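Local coordinates for protein 4-methyl-5(B-hydroxyethyl)-thiazole monophosphate biosynthesis enzyme (Vibrio cholerae O1 biovar El Tor, PDB 3OT1) that is of unknown function but belongs to the DJ-1/PfpI family and may take part in hydroxyethylthiazole phosphate biosynthesis, at residues N134-D137 and R143-R146; R146-Y151 and A166-L171. One frame throughout, in Å; residues are numbered along the deposited sequence.

From the N terminus, the chain first builds most of the large mixed sheet, passes through helix 113-119 and enters a long loop. Contact 1 lies wholly within that loop: the 3-10 turn at 134-137 meets 143-146 after only five intervening residues, closing a tight local loop. Contact 2 starts where contact 1 ends, sharing R146, and spans fourteen residues, which take in the end of strand 149-152, the turn and strand 157-160, before helix 166-178. The two loops are therefore consecutive, neither nested nor crossed. The contact centres lie about 14 Å apart, and the contacts touch where S145 CB packs 3.6 Å from C150 SG. Contact 1 folds the loop onto itself; contact 2 ties the edge-strand end to helix 166-178.

Contact 1 (N134-D137 and R143-R146); sequences NFFD and RLSR
F136 and L144 are the closest backbone pair across the contact, their CA atoms 7.2 Å apart, where the 3-10 turn of 134-137 faces the irregular segment 143-146. Both side chains leave the backbone toward the other segment and cross at about a right angle. L144 meets F136 with both methyls: CD1 comes 3.7 Å from F136 CD1, while CD2 sits 3.9 Å from F136 CB, at the root of the ring. With CG of L144 anti to the backbone N (chi1 178°), the fork is carried out to meet the phenyl group. These apolar contacts lie within the loop joining helix 113-119 to edge strand 149-152 of the DJ-1/PfpI fold; the side chain of F136 also touches T130 and C131. R146, in one of its two conformers, adds the aliphatic part of its side chain, its CG lying 4.2 Å from F136 CE2. In that conformer the chain runs extended from CG to NE, and the guanidinium plane stands 66° from the phenyl plane, with L144 CD2 3.6 Å above one guanidinium face, displaced toward its rim. S145 turns its CB away from the 3-10 turn, and its OG is hydrogen-bonded to Q147 OE1.

Contact 2 (R146-Y151 and A166-L171); sequences RQRVCY and ALEFAL
R148 and E168 form a bidentate salt bridge between the residue just before edge strand 149-152 and the first turn of helix 166-178, which packs against the mixed sheet of this DJ-1/PfpI-family α/β fold. The grip is side-on: R148 NE donates to E168 OE1 at 2.9 Å, and R148 NH2 donates to E168 OE2 at 2.9 Å. Both bonds are nearly straight, with N-H...O angles of 164° and 166°; each oxygen accepts the bond through its syn lone pair and lies in the guanidinium plane. The guanidinium and carboxylate planes are only 5° apart, so the two bonds together restrict twisting of either group about the line joining them. A bend at chi3 of R148 turns the guanidinium so that its NE-NH2 edge faces the carboxylate.

Each end of the pair has further partners. Q196 NE2 also donates to E168 OE2, while R148 NH1 and NH2 both hydrogen-bond to backbone of the neighbouring subunit. The same arginine thereby links the approach to the strand, the helix and the neighbouring subunit, and the charges probably stabilise the ionised forms of both side chains. On the strand side, R148 O accepts from S160 OG, and Q147 O accepts from Q161 NE2; C150 is paired through its backbone with T159. In the helix, the regular i to i+4 bonds A170 N to A166 O and L171 N to L167 O satisfy those backbone groups.

Beside the salt bridge the contact is apolar. The closest CA atoms are those of V149 and F169, 5.9 Å apart, and V149 also touches L158 and S160. One methyl does the touching: V149 CG2 lies 3.8 Å from E168 CB and 4.4 Å from F169 CB.

Contact 1 (N134-D137 and R143-R146)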
loop_
_atom_site.group_PDB
_atom_site.type_symbol
_atom_site.label_atom_id
_atom_site.label_comp_id
_atom_site.label_asym_id
_atom_site.label_seq_id
_atom_site.Cartn_x
_atom_site.Cartn_y
_atom_site.Cartn_z
ATOM N N ASN A 134 14.857 -10.047 -7.043
ATOM C CA ASN A 134 16.179 -9.485 -7.275
ATOM C C ASN A 134 17.182 -9.919 -6.206
ATOM O O ASN A 134 18.386 -9.661 -6.348
ATOM C CB ASN A 134 16.130 -7.948 -7.478
ATOM C CG ASN A 134 15.497 -7.548 -8.803
ATOM O OD1 ASN A 134 15.375 -8.343 -9.741
ATOM N ND2 ASN A 134 15.023 -6.309 -8.863
ATOM N N PHE A 135 16.699 -10.655 -5.183
ATOM C CA PHE A 135 17.527 -11.192 -4.118
ATOM C C PHE A 135 17.432 -12.721 -3.966
ATOM O O PHE A 135 17.961 -13.277 -3.004
ATOM C CB PHE A 135 17.206 -10.483 -2.780
ATOM C CG PHE A 135 17.632 -9.050 -2.760
ATOM C CD1 PHE A 135 18.931 -8.712 -2.471
ATOM C CD2 PHE A 135 16.749 -8.044 -3.101
ATOM C CE1 PHE A 135 19.341 -7.394 -2.486
ATOM C CE2 PHE A 135 17.155 -6.714 -3.118
ATOM C CZ PHE A 135 18.448 -6.387 -2.815
ATOM N N PHE A 136 16.808 -13.400 -4.930
ATOM C CA PHE A 136 16.687 -14.864 -4.855
ATOM C C PHE A 136 18.039 -15.544 -4.649
ATOM O O PHE A 136 18.131 -16.584 -3.997
ATOM C CB PHE A 136 16.079 -15.426 -6.142
ATOM C CG PHE A 136 14.574 -15.300 -6.275
ATOM C CD1 PHE A 136 13.708 -15.069 -5.214
ATOM C CD2 PHE A 136 14.023 -15.542 -7.530
ATOM C CE1 PHE A 136 12.333 -15.017 -5.460
ATOM C CE2 PHE A 136 12.675 -15.488 -7.752
ATOM C CZ PHE A 136 11.831 -15.256 -6.718
ATOM N N ASP A 137 19.079 -14.954 -5.224
ATOM C CA ASP A 137 20.406 -15.547 -5.151
ATOM C C ASP A 137 21.020 -15.562 -3.743
ATOM O O ASP A 137 22.040 -16.209 -3.517
ATOM C CB ASP A 137 21.350 -14.910 -6.189
ATOM C CG ASP A 137 21.686 -13.446 -5.902
ATOM O OD1 ASP A 137 22.665 -12.971 -6.525
ATOM O OD2 ASP A 137 21.024 -12.765 -5.090
ATOM N N ARG A 143 16.389 -24.356 -0.581
ATOM C CA ARG A 143 15.377 -23.797 0.339
ATOM C C ARG A 143 14.542 -22.689 -0.298
ATOM O O ARG A 143 13.560 -22.249 0.292
ATOM C CB ARG A 143 16.059 -23.227 1.581
ATOM C CG ARG A 143 16.852 -24.235 2.433
ATOM C CD ARG A 143 15.949 -25.081 3.314
ATOM N NE ARG A 143 15.332 -26.211 2.618
ATOM C CZ ARG A 143 14.297 -26.931 3.066
ATOM N NH1 ARG A 143 13.844 -27.958 2.342
ATOM N NH2 ARG A 143 13.710 -26.655 4.230
ATOM N N LEU A 144 14.943 -22.210 -1.471
ATOM C CA LEU A 144 14.234 -21.097 -2.118
ATOM C C LEU A 144 12.864 -21.529 -2.624
ATOM O O LEU A 144 12.747 -22.490 -3.377
ATOM C CB LEU A 144 15.051 -20.547 -3.290
ATOM C CG LEU A 144 14.381 -19.395 -4.066
ATOM C CD1 LEU A 144 14.197 -18.113 -3.238
ATOM C CD2 LEU A 144 15.235 -19.143 -5.318
ATOM N N SER A 145 11.837 -20.784 -2.219
ATOM C CA SER A 145 10.524 -20.861 -2.803
ATOM C C SER A 145 10.327 -19.699 -3.782
ATOM O O SER A 145 10.747 -18.561 -3.492
ATOM C CB SER A 145 9.490 -20.745 -1.705
ATOM O OG SER A 145 8.202 -20.664 -2.261
ATOM N N ARG A 146 9.657 -19.968 -4.899
ATOM C CA ARG A 146 9.221 -18.931 -5.830
ATOM C C ARG A 146 7.732 -18.656 -5.715
ATOM O O ARG A 146 7.154 -17.992 -6.571
ATOM C CB ARG A 146 9.582 -19.301 -7.272
ATOM C CG ARG A 146 11.083 -19.333 -7.498
ATOM C CD ARG A 146 11.473 -19.867 -8.869
ATOM N NE ARG A 146 12.918 -19.763 -9.066
ATOM C CZ ARG A 146 13.814 -20.598 -8.553
ATOM N NH1 ARG A 146 15.103 -20.406 -8.792
ATOM N NH2 ARG A 146 13.437 -21.631 -7.810
#

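Contact 2 (R146-Y151 and A166-L171)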
loop_
_atom_site.group_PDB
_atom_site.type_symbol
_atom_site.label_atom_id
_atom_site.label_comp_id
_atom_site.label_asym_id
_atom_site.label_seq_id
_atom_site.Cartn_x
_atom_site.Cartn_y
_atom_site.Cartn_z
ATOM N N ARG A 146 9.657 -19.968 -4.899
ATOM C CA ARG A 146 9.221 -18.931 -5.830
ATOM C C ARG A 146 7.732 -18.656 -5.715
ATOM O O ARG A 146 7.154 -17.992 -6.571
ATOM C CB ARG A 146 9.582 -19.301 -7.272
ATOM C CG ARG A 146 11.083 -19.333 -7.498
ATOM C CD ARG A 146 11.473 -19.867 -8.869
ATOM N NE ARG A 146 12.918 -19.763 -9.066
ATOM C CZ ARG A 146 13.814 -20.598 -8.553
ATOM N NH1 ARG A 146 15.103 -20.406 -8.792
ATOM N NH2 ARG A 146 13.437 -21.631 -7.810
ATOM N N GLN A 147 7.109 -19.154 -4.656
ATOM C CA GLN A 147 5.728 -18.777 -4.383
ATOM C C GLN A 147 5.651 -17.294 -4.073
ATOM O O GLN A 147 6.557 -16.728 -3.455
ATOM C CB GLN A 147 5.193 -19.510 -3.171
ATOM C CG GLN A 147 5.099 -21.003 -3.294
ATOM C CD GLN A 147 5.103 -21.612 -1.932
ATOM O OE1 GLN A 147 6.151 -21.776 -1.307
ATOM N NE2 GLN A 147 3.929 -21.884 -1.429
ATOM N N ARG A 148 4.556 -16.675 -4.483
ATOM C CA ARG A 148 4.298 -15.286 -4.117
ATOM C C ARG A 148 4.220 -15.126 -2.603
ATOM O O ARG A 148 4.713 -14.116 -2.080
ATOM C CB ARG A 148 3.010 -14.781 -4.781
ATOM C CG ARG A 148 3.109 -14.685 -6.298
ATOM C CD ARG A 148 1.801 -14.324 -6.942
ATOM N NE ARG A 148 1.396 -12.965 -6.646
ATOM C CZ ARG A 148 1.855 -11.878 -7.263
ATOM N NH1 ARG A 148 2.742 -11.969 -8.244
ATOM N NH2 ARG A 148 1.386 -10.704 -6.899
ATOM N N VAL A 149 3.614 -16.097 -1.914
ATOM C CA VAL A 149 3.556 -16.178 -0.458
ATOM C C VAL A 149 3.944 -17.611 -0.061
ATOM O O VAL A 149 3.350 -18.559 -0.537
ATOM C CB VAL A 149 2.142 -15.853 0.060
ATOM C CG1 VAL A 149 2.061 -15.966 1.574
ATOM C CG2 VAL A 149 1.682 -14.457 -0.383
ATOM N N CYS A 150 4.967 -17.719 0.773
ATOM C CA CYS A 150 5.500 -18.992 1.228
ATOM C C CYS A 150 5.346 -19.140 2.746
ATOM O O CYS A 150 5.888 -18.327 3.514
ATOM C CB CYS A 150 6.976 -19.086 0.861
ATOM S SG CYS A 150 7.820 -20.562 1.516
ATOM N N TYR A 151 4.631 -20.163 3.201
ATOM C CA TYR A 151 4.533 -20.498 4.607
ATOM C C TYR A 151 5.337 -21.758 4.896
ATOM O O TYR A 151 5.186 -22.763 4.207
ATOM C CB TYR A 151 3.075 -20.696 5.022
ATOM C CG TYR A 151 2.949 -21.002 6.501
ATOM C CD1 TYR A 151 3.501 -20.144 7.447
ATOM C CD2 TYR A 151 2.292 -22.130 6.967
ATOM C CE1 TYR A 151 3.418 -20.386 8.804
ATOM C CE2 TYR A 151 2.178 -22.367 8.348
ATOM C CZ TYR A 151 2.754 -21.486 9.246
ATOM O OH TYR A 151 2.711 -21.690 10.602
ATOM N N ALA A 166 2.121 -7.785 -1.327
ATOM C CA ALA A 166 1.975 -7.392 0.054
ATOM C C ALA A 166 0.554 -7.641 0.584
ATOM O O ALA A 166 0.383 -8.034 1.726
ATOM C CB ALA A 166 2.410 -5.944 0.275
ATOM N N LEU A 167 -0.460 -7.351 -0.235
ATOM C CA LEU A 167 -1.825 -7.613 0.175
ATOM C C LEU A 167 -2.060 -9.122 0.385
ATOM O O LEU A 167 -2.640 -9.554 1.386
ATOM C CB LEU A 167 -2.748 -7.025 -0.864
ATOM C CG LEU A 167 -4.226 -7.083 -0.587
ATOM C CD1 LEU A 167 -4.534 -6.641 0.817
ATOM C CD2 LEU A 167 -4.983 -6.234 -1.619
ATOM N N GLU A 168 -1.592 -9.935 -0.564
ATOM C CA GLU A 168 -1.683 -11.386 -0.448
ATOM C C GLU A 168 -1.000 -11.870 0.825
ATOM O O GLU A 168 -1.524 -12.727 1.530
ATOM C CB GLU A 168 -1.017 -12.046 -1.660
ATOM C CG GLU A 168 -1.763 -11.836 -2.952
ATOM C CD GLU A 168 -0.844 -11.971 -4.147
ATOM O OE1 GLU A 168 -0.511 -13.105 -4.505
ATOM O OE2 GLU A 168 -0.429 -10.942 -4.714
ATOM N N PHE A 169 0.155 -11.314 1.130
ATOM C CA PHE A 169 0.938 -11.650 2.321
ATOM C C PHE A 169 0.183 -11.291 3.596
ATOM O O PHE A 169 0.098 -12.107 4.531
ATOM C CB PHE A 169 2.264 -10.890 2.195
ATOM C CG PHE A 169 3.128 -10.810 3.431
ATOM C CD1 PHE A 169 3.869 -11.893 3.870
ATOM C CD2 PHE A 169 3.316 -9.602 4.066
ATOM C CE1 PHE A 169 4.746 -11.759 4.901
ATOM C CE2 PHE A 169 4.180 -9.475 5.125
ATOM C CZ PHE A 169 4.891 -10.564 5.547
ATOM N N ALA A 170 -0.309 -10.054 3.699
ATOM C CA ALA A 170 -1.032 -9.624 4.885
ATOM C C ALA A 170 -2.307 -10.464 5.105
ATOM O O ALA A 170 -2.622 -10.822 6.243
ATOM C CB ALA A 170 -1.340 -8.147 4.813
ATOM N N LEU A 171 -3.020 -10.771 4.034
ATOM C CA LEU A 171 -4.208 -11.608 4.135
ATOM C C LEU A 171 -3.852 -13.028 4.573
ATOM O O LEU A 171 -4.590 -13.623 5.365
ATOM C CB LEU A 171 -4.977 -11.597 2.824
ATOM C CG LEU A 171 -5.641 -10.244 2.515
ATOM C CD1 LEU A 171 -6.024 -10.163 1.032
ATOM C CD2 LEU A 171 -6.820 -9.935 3.433
#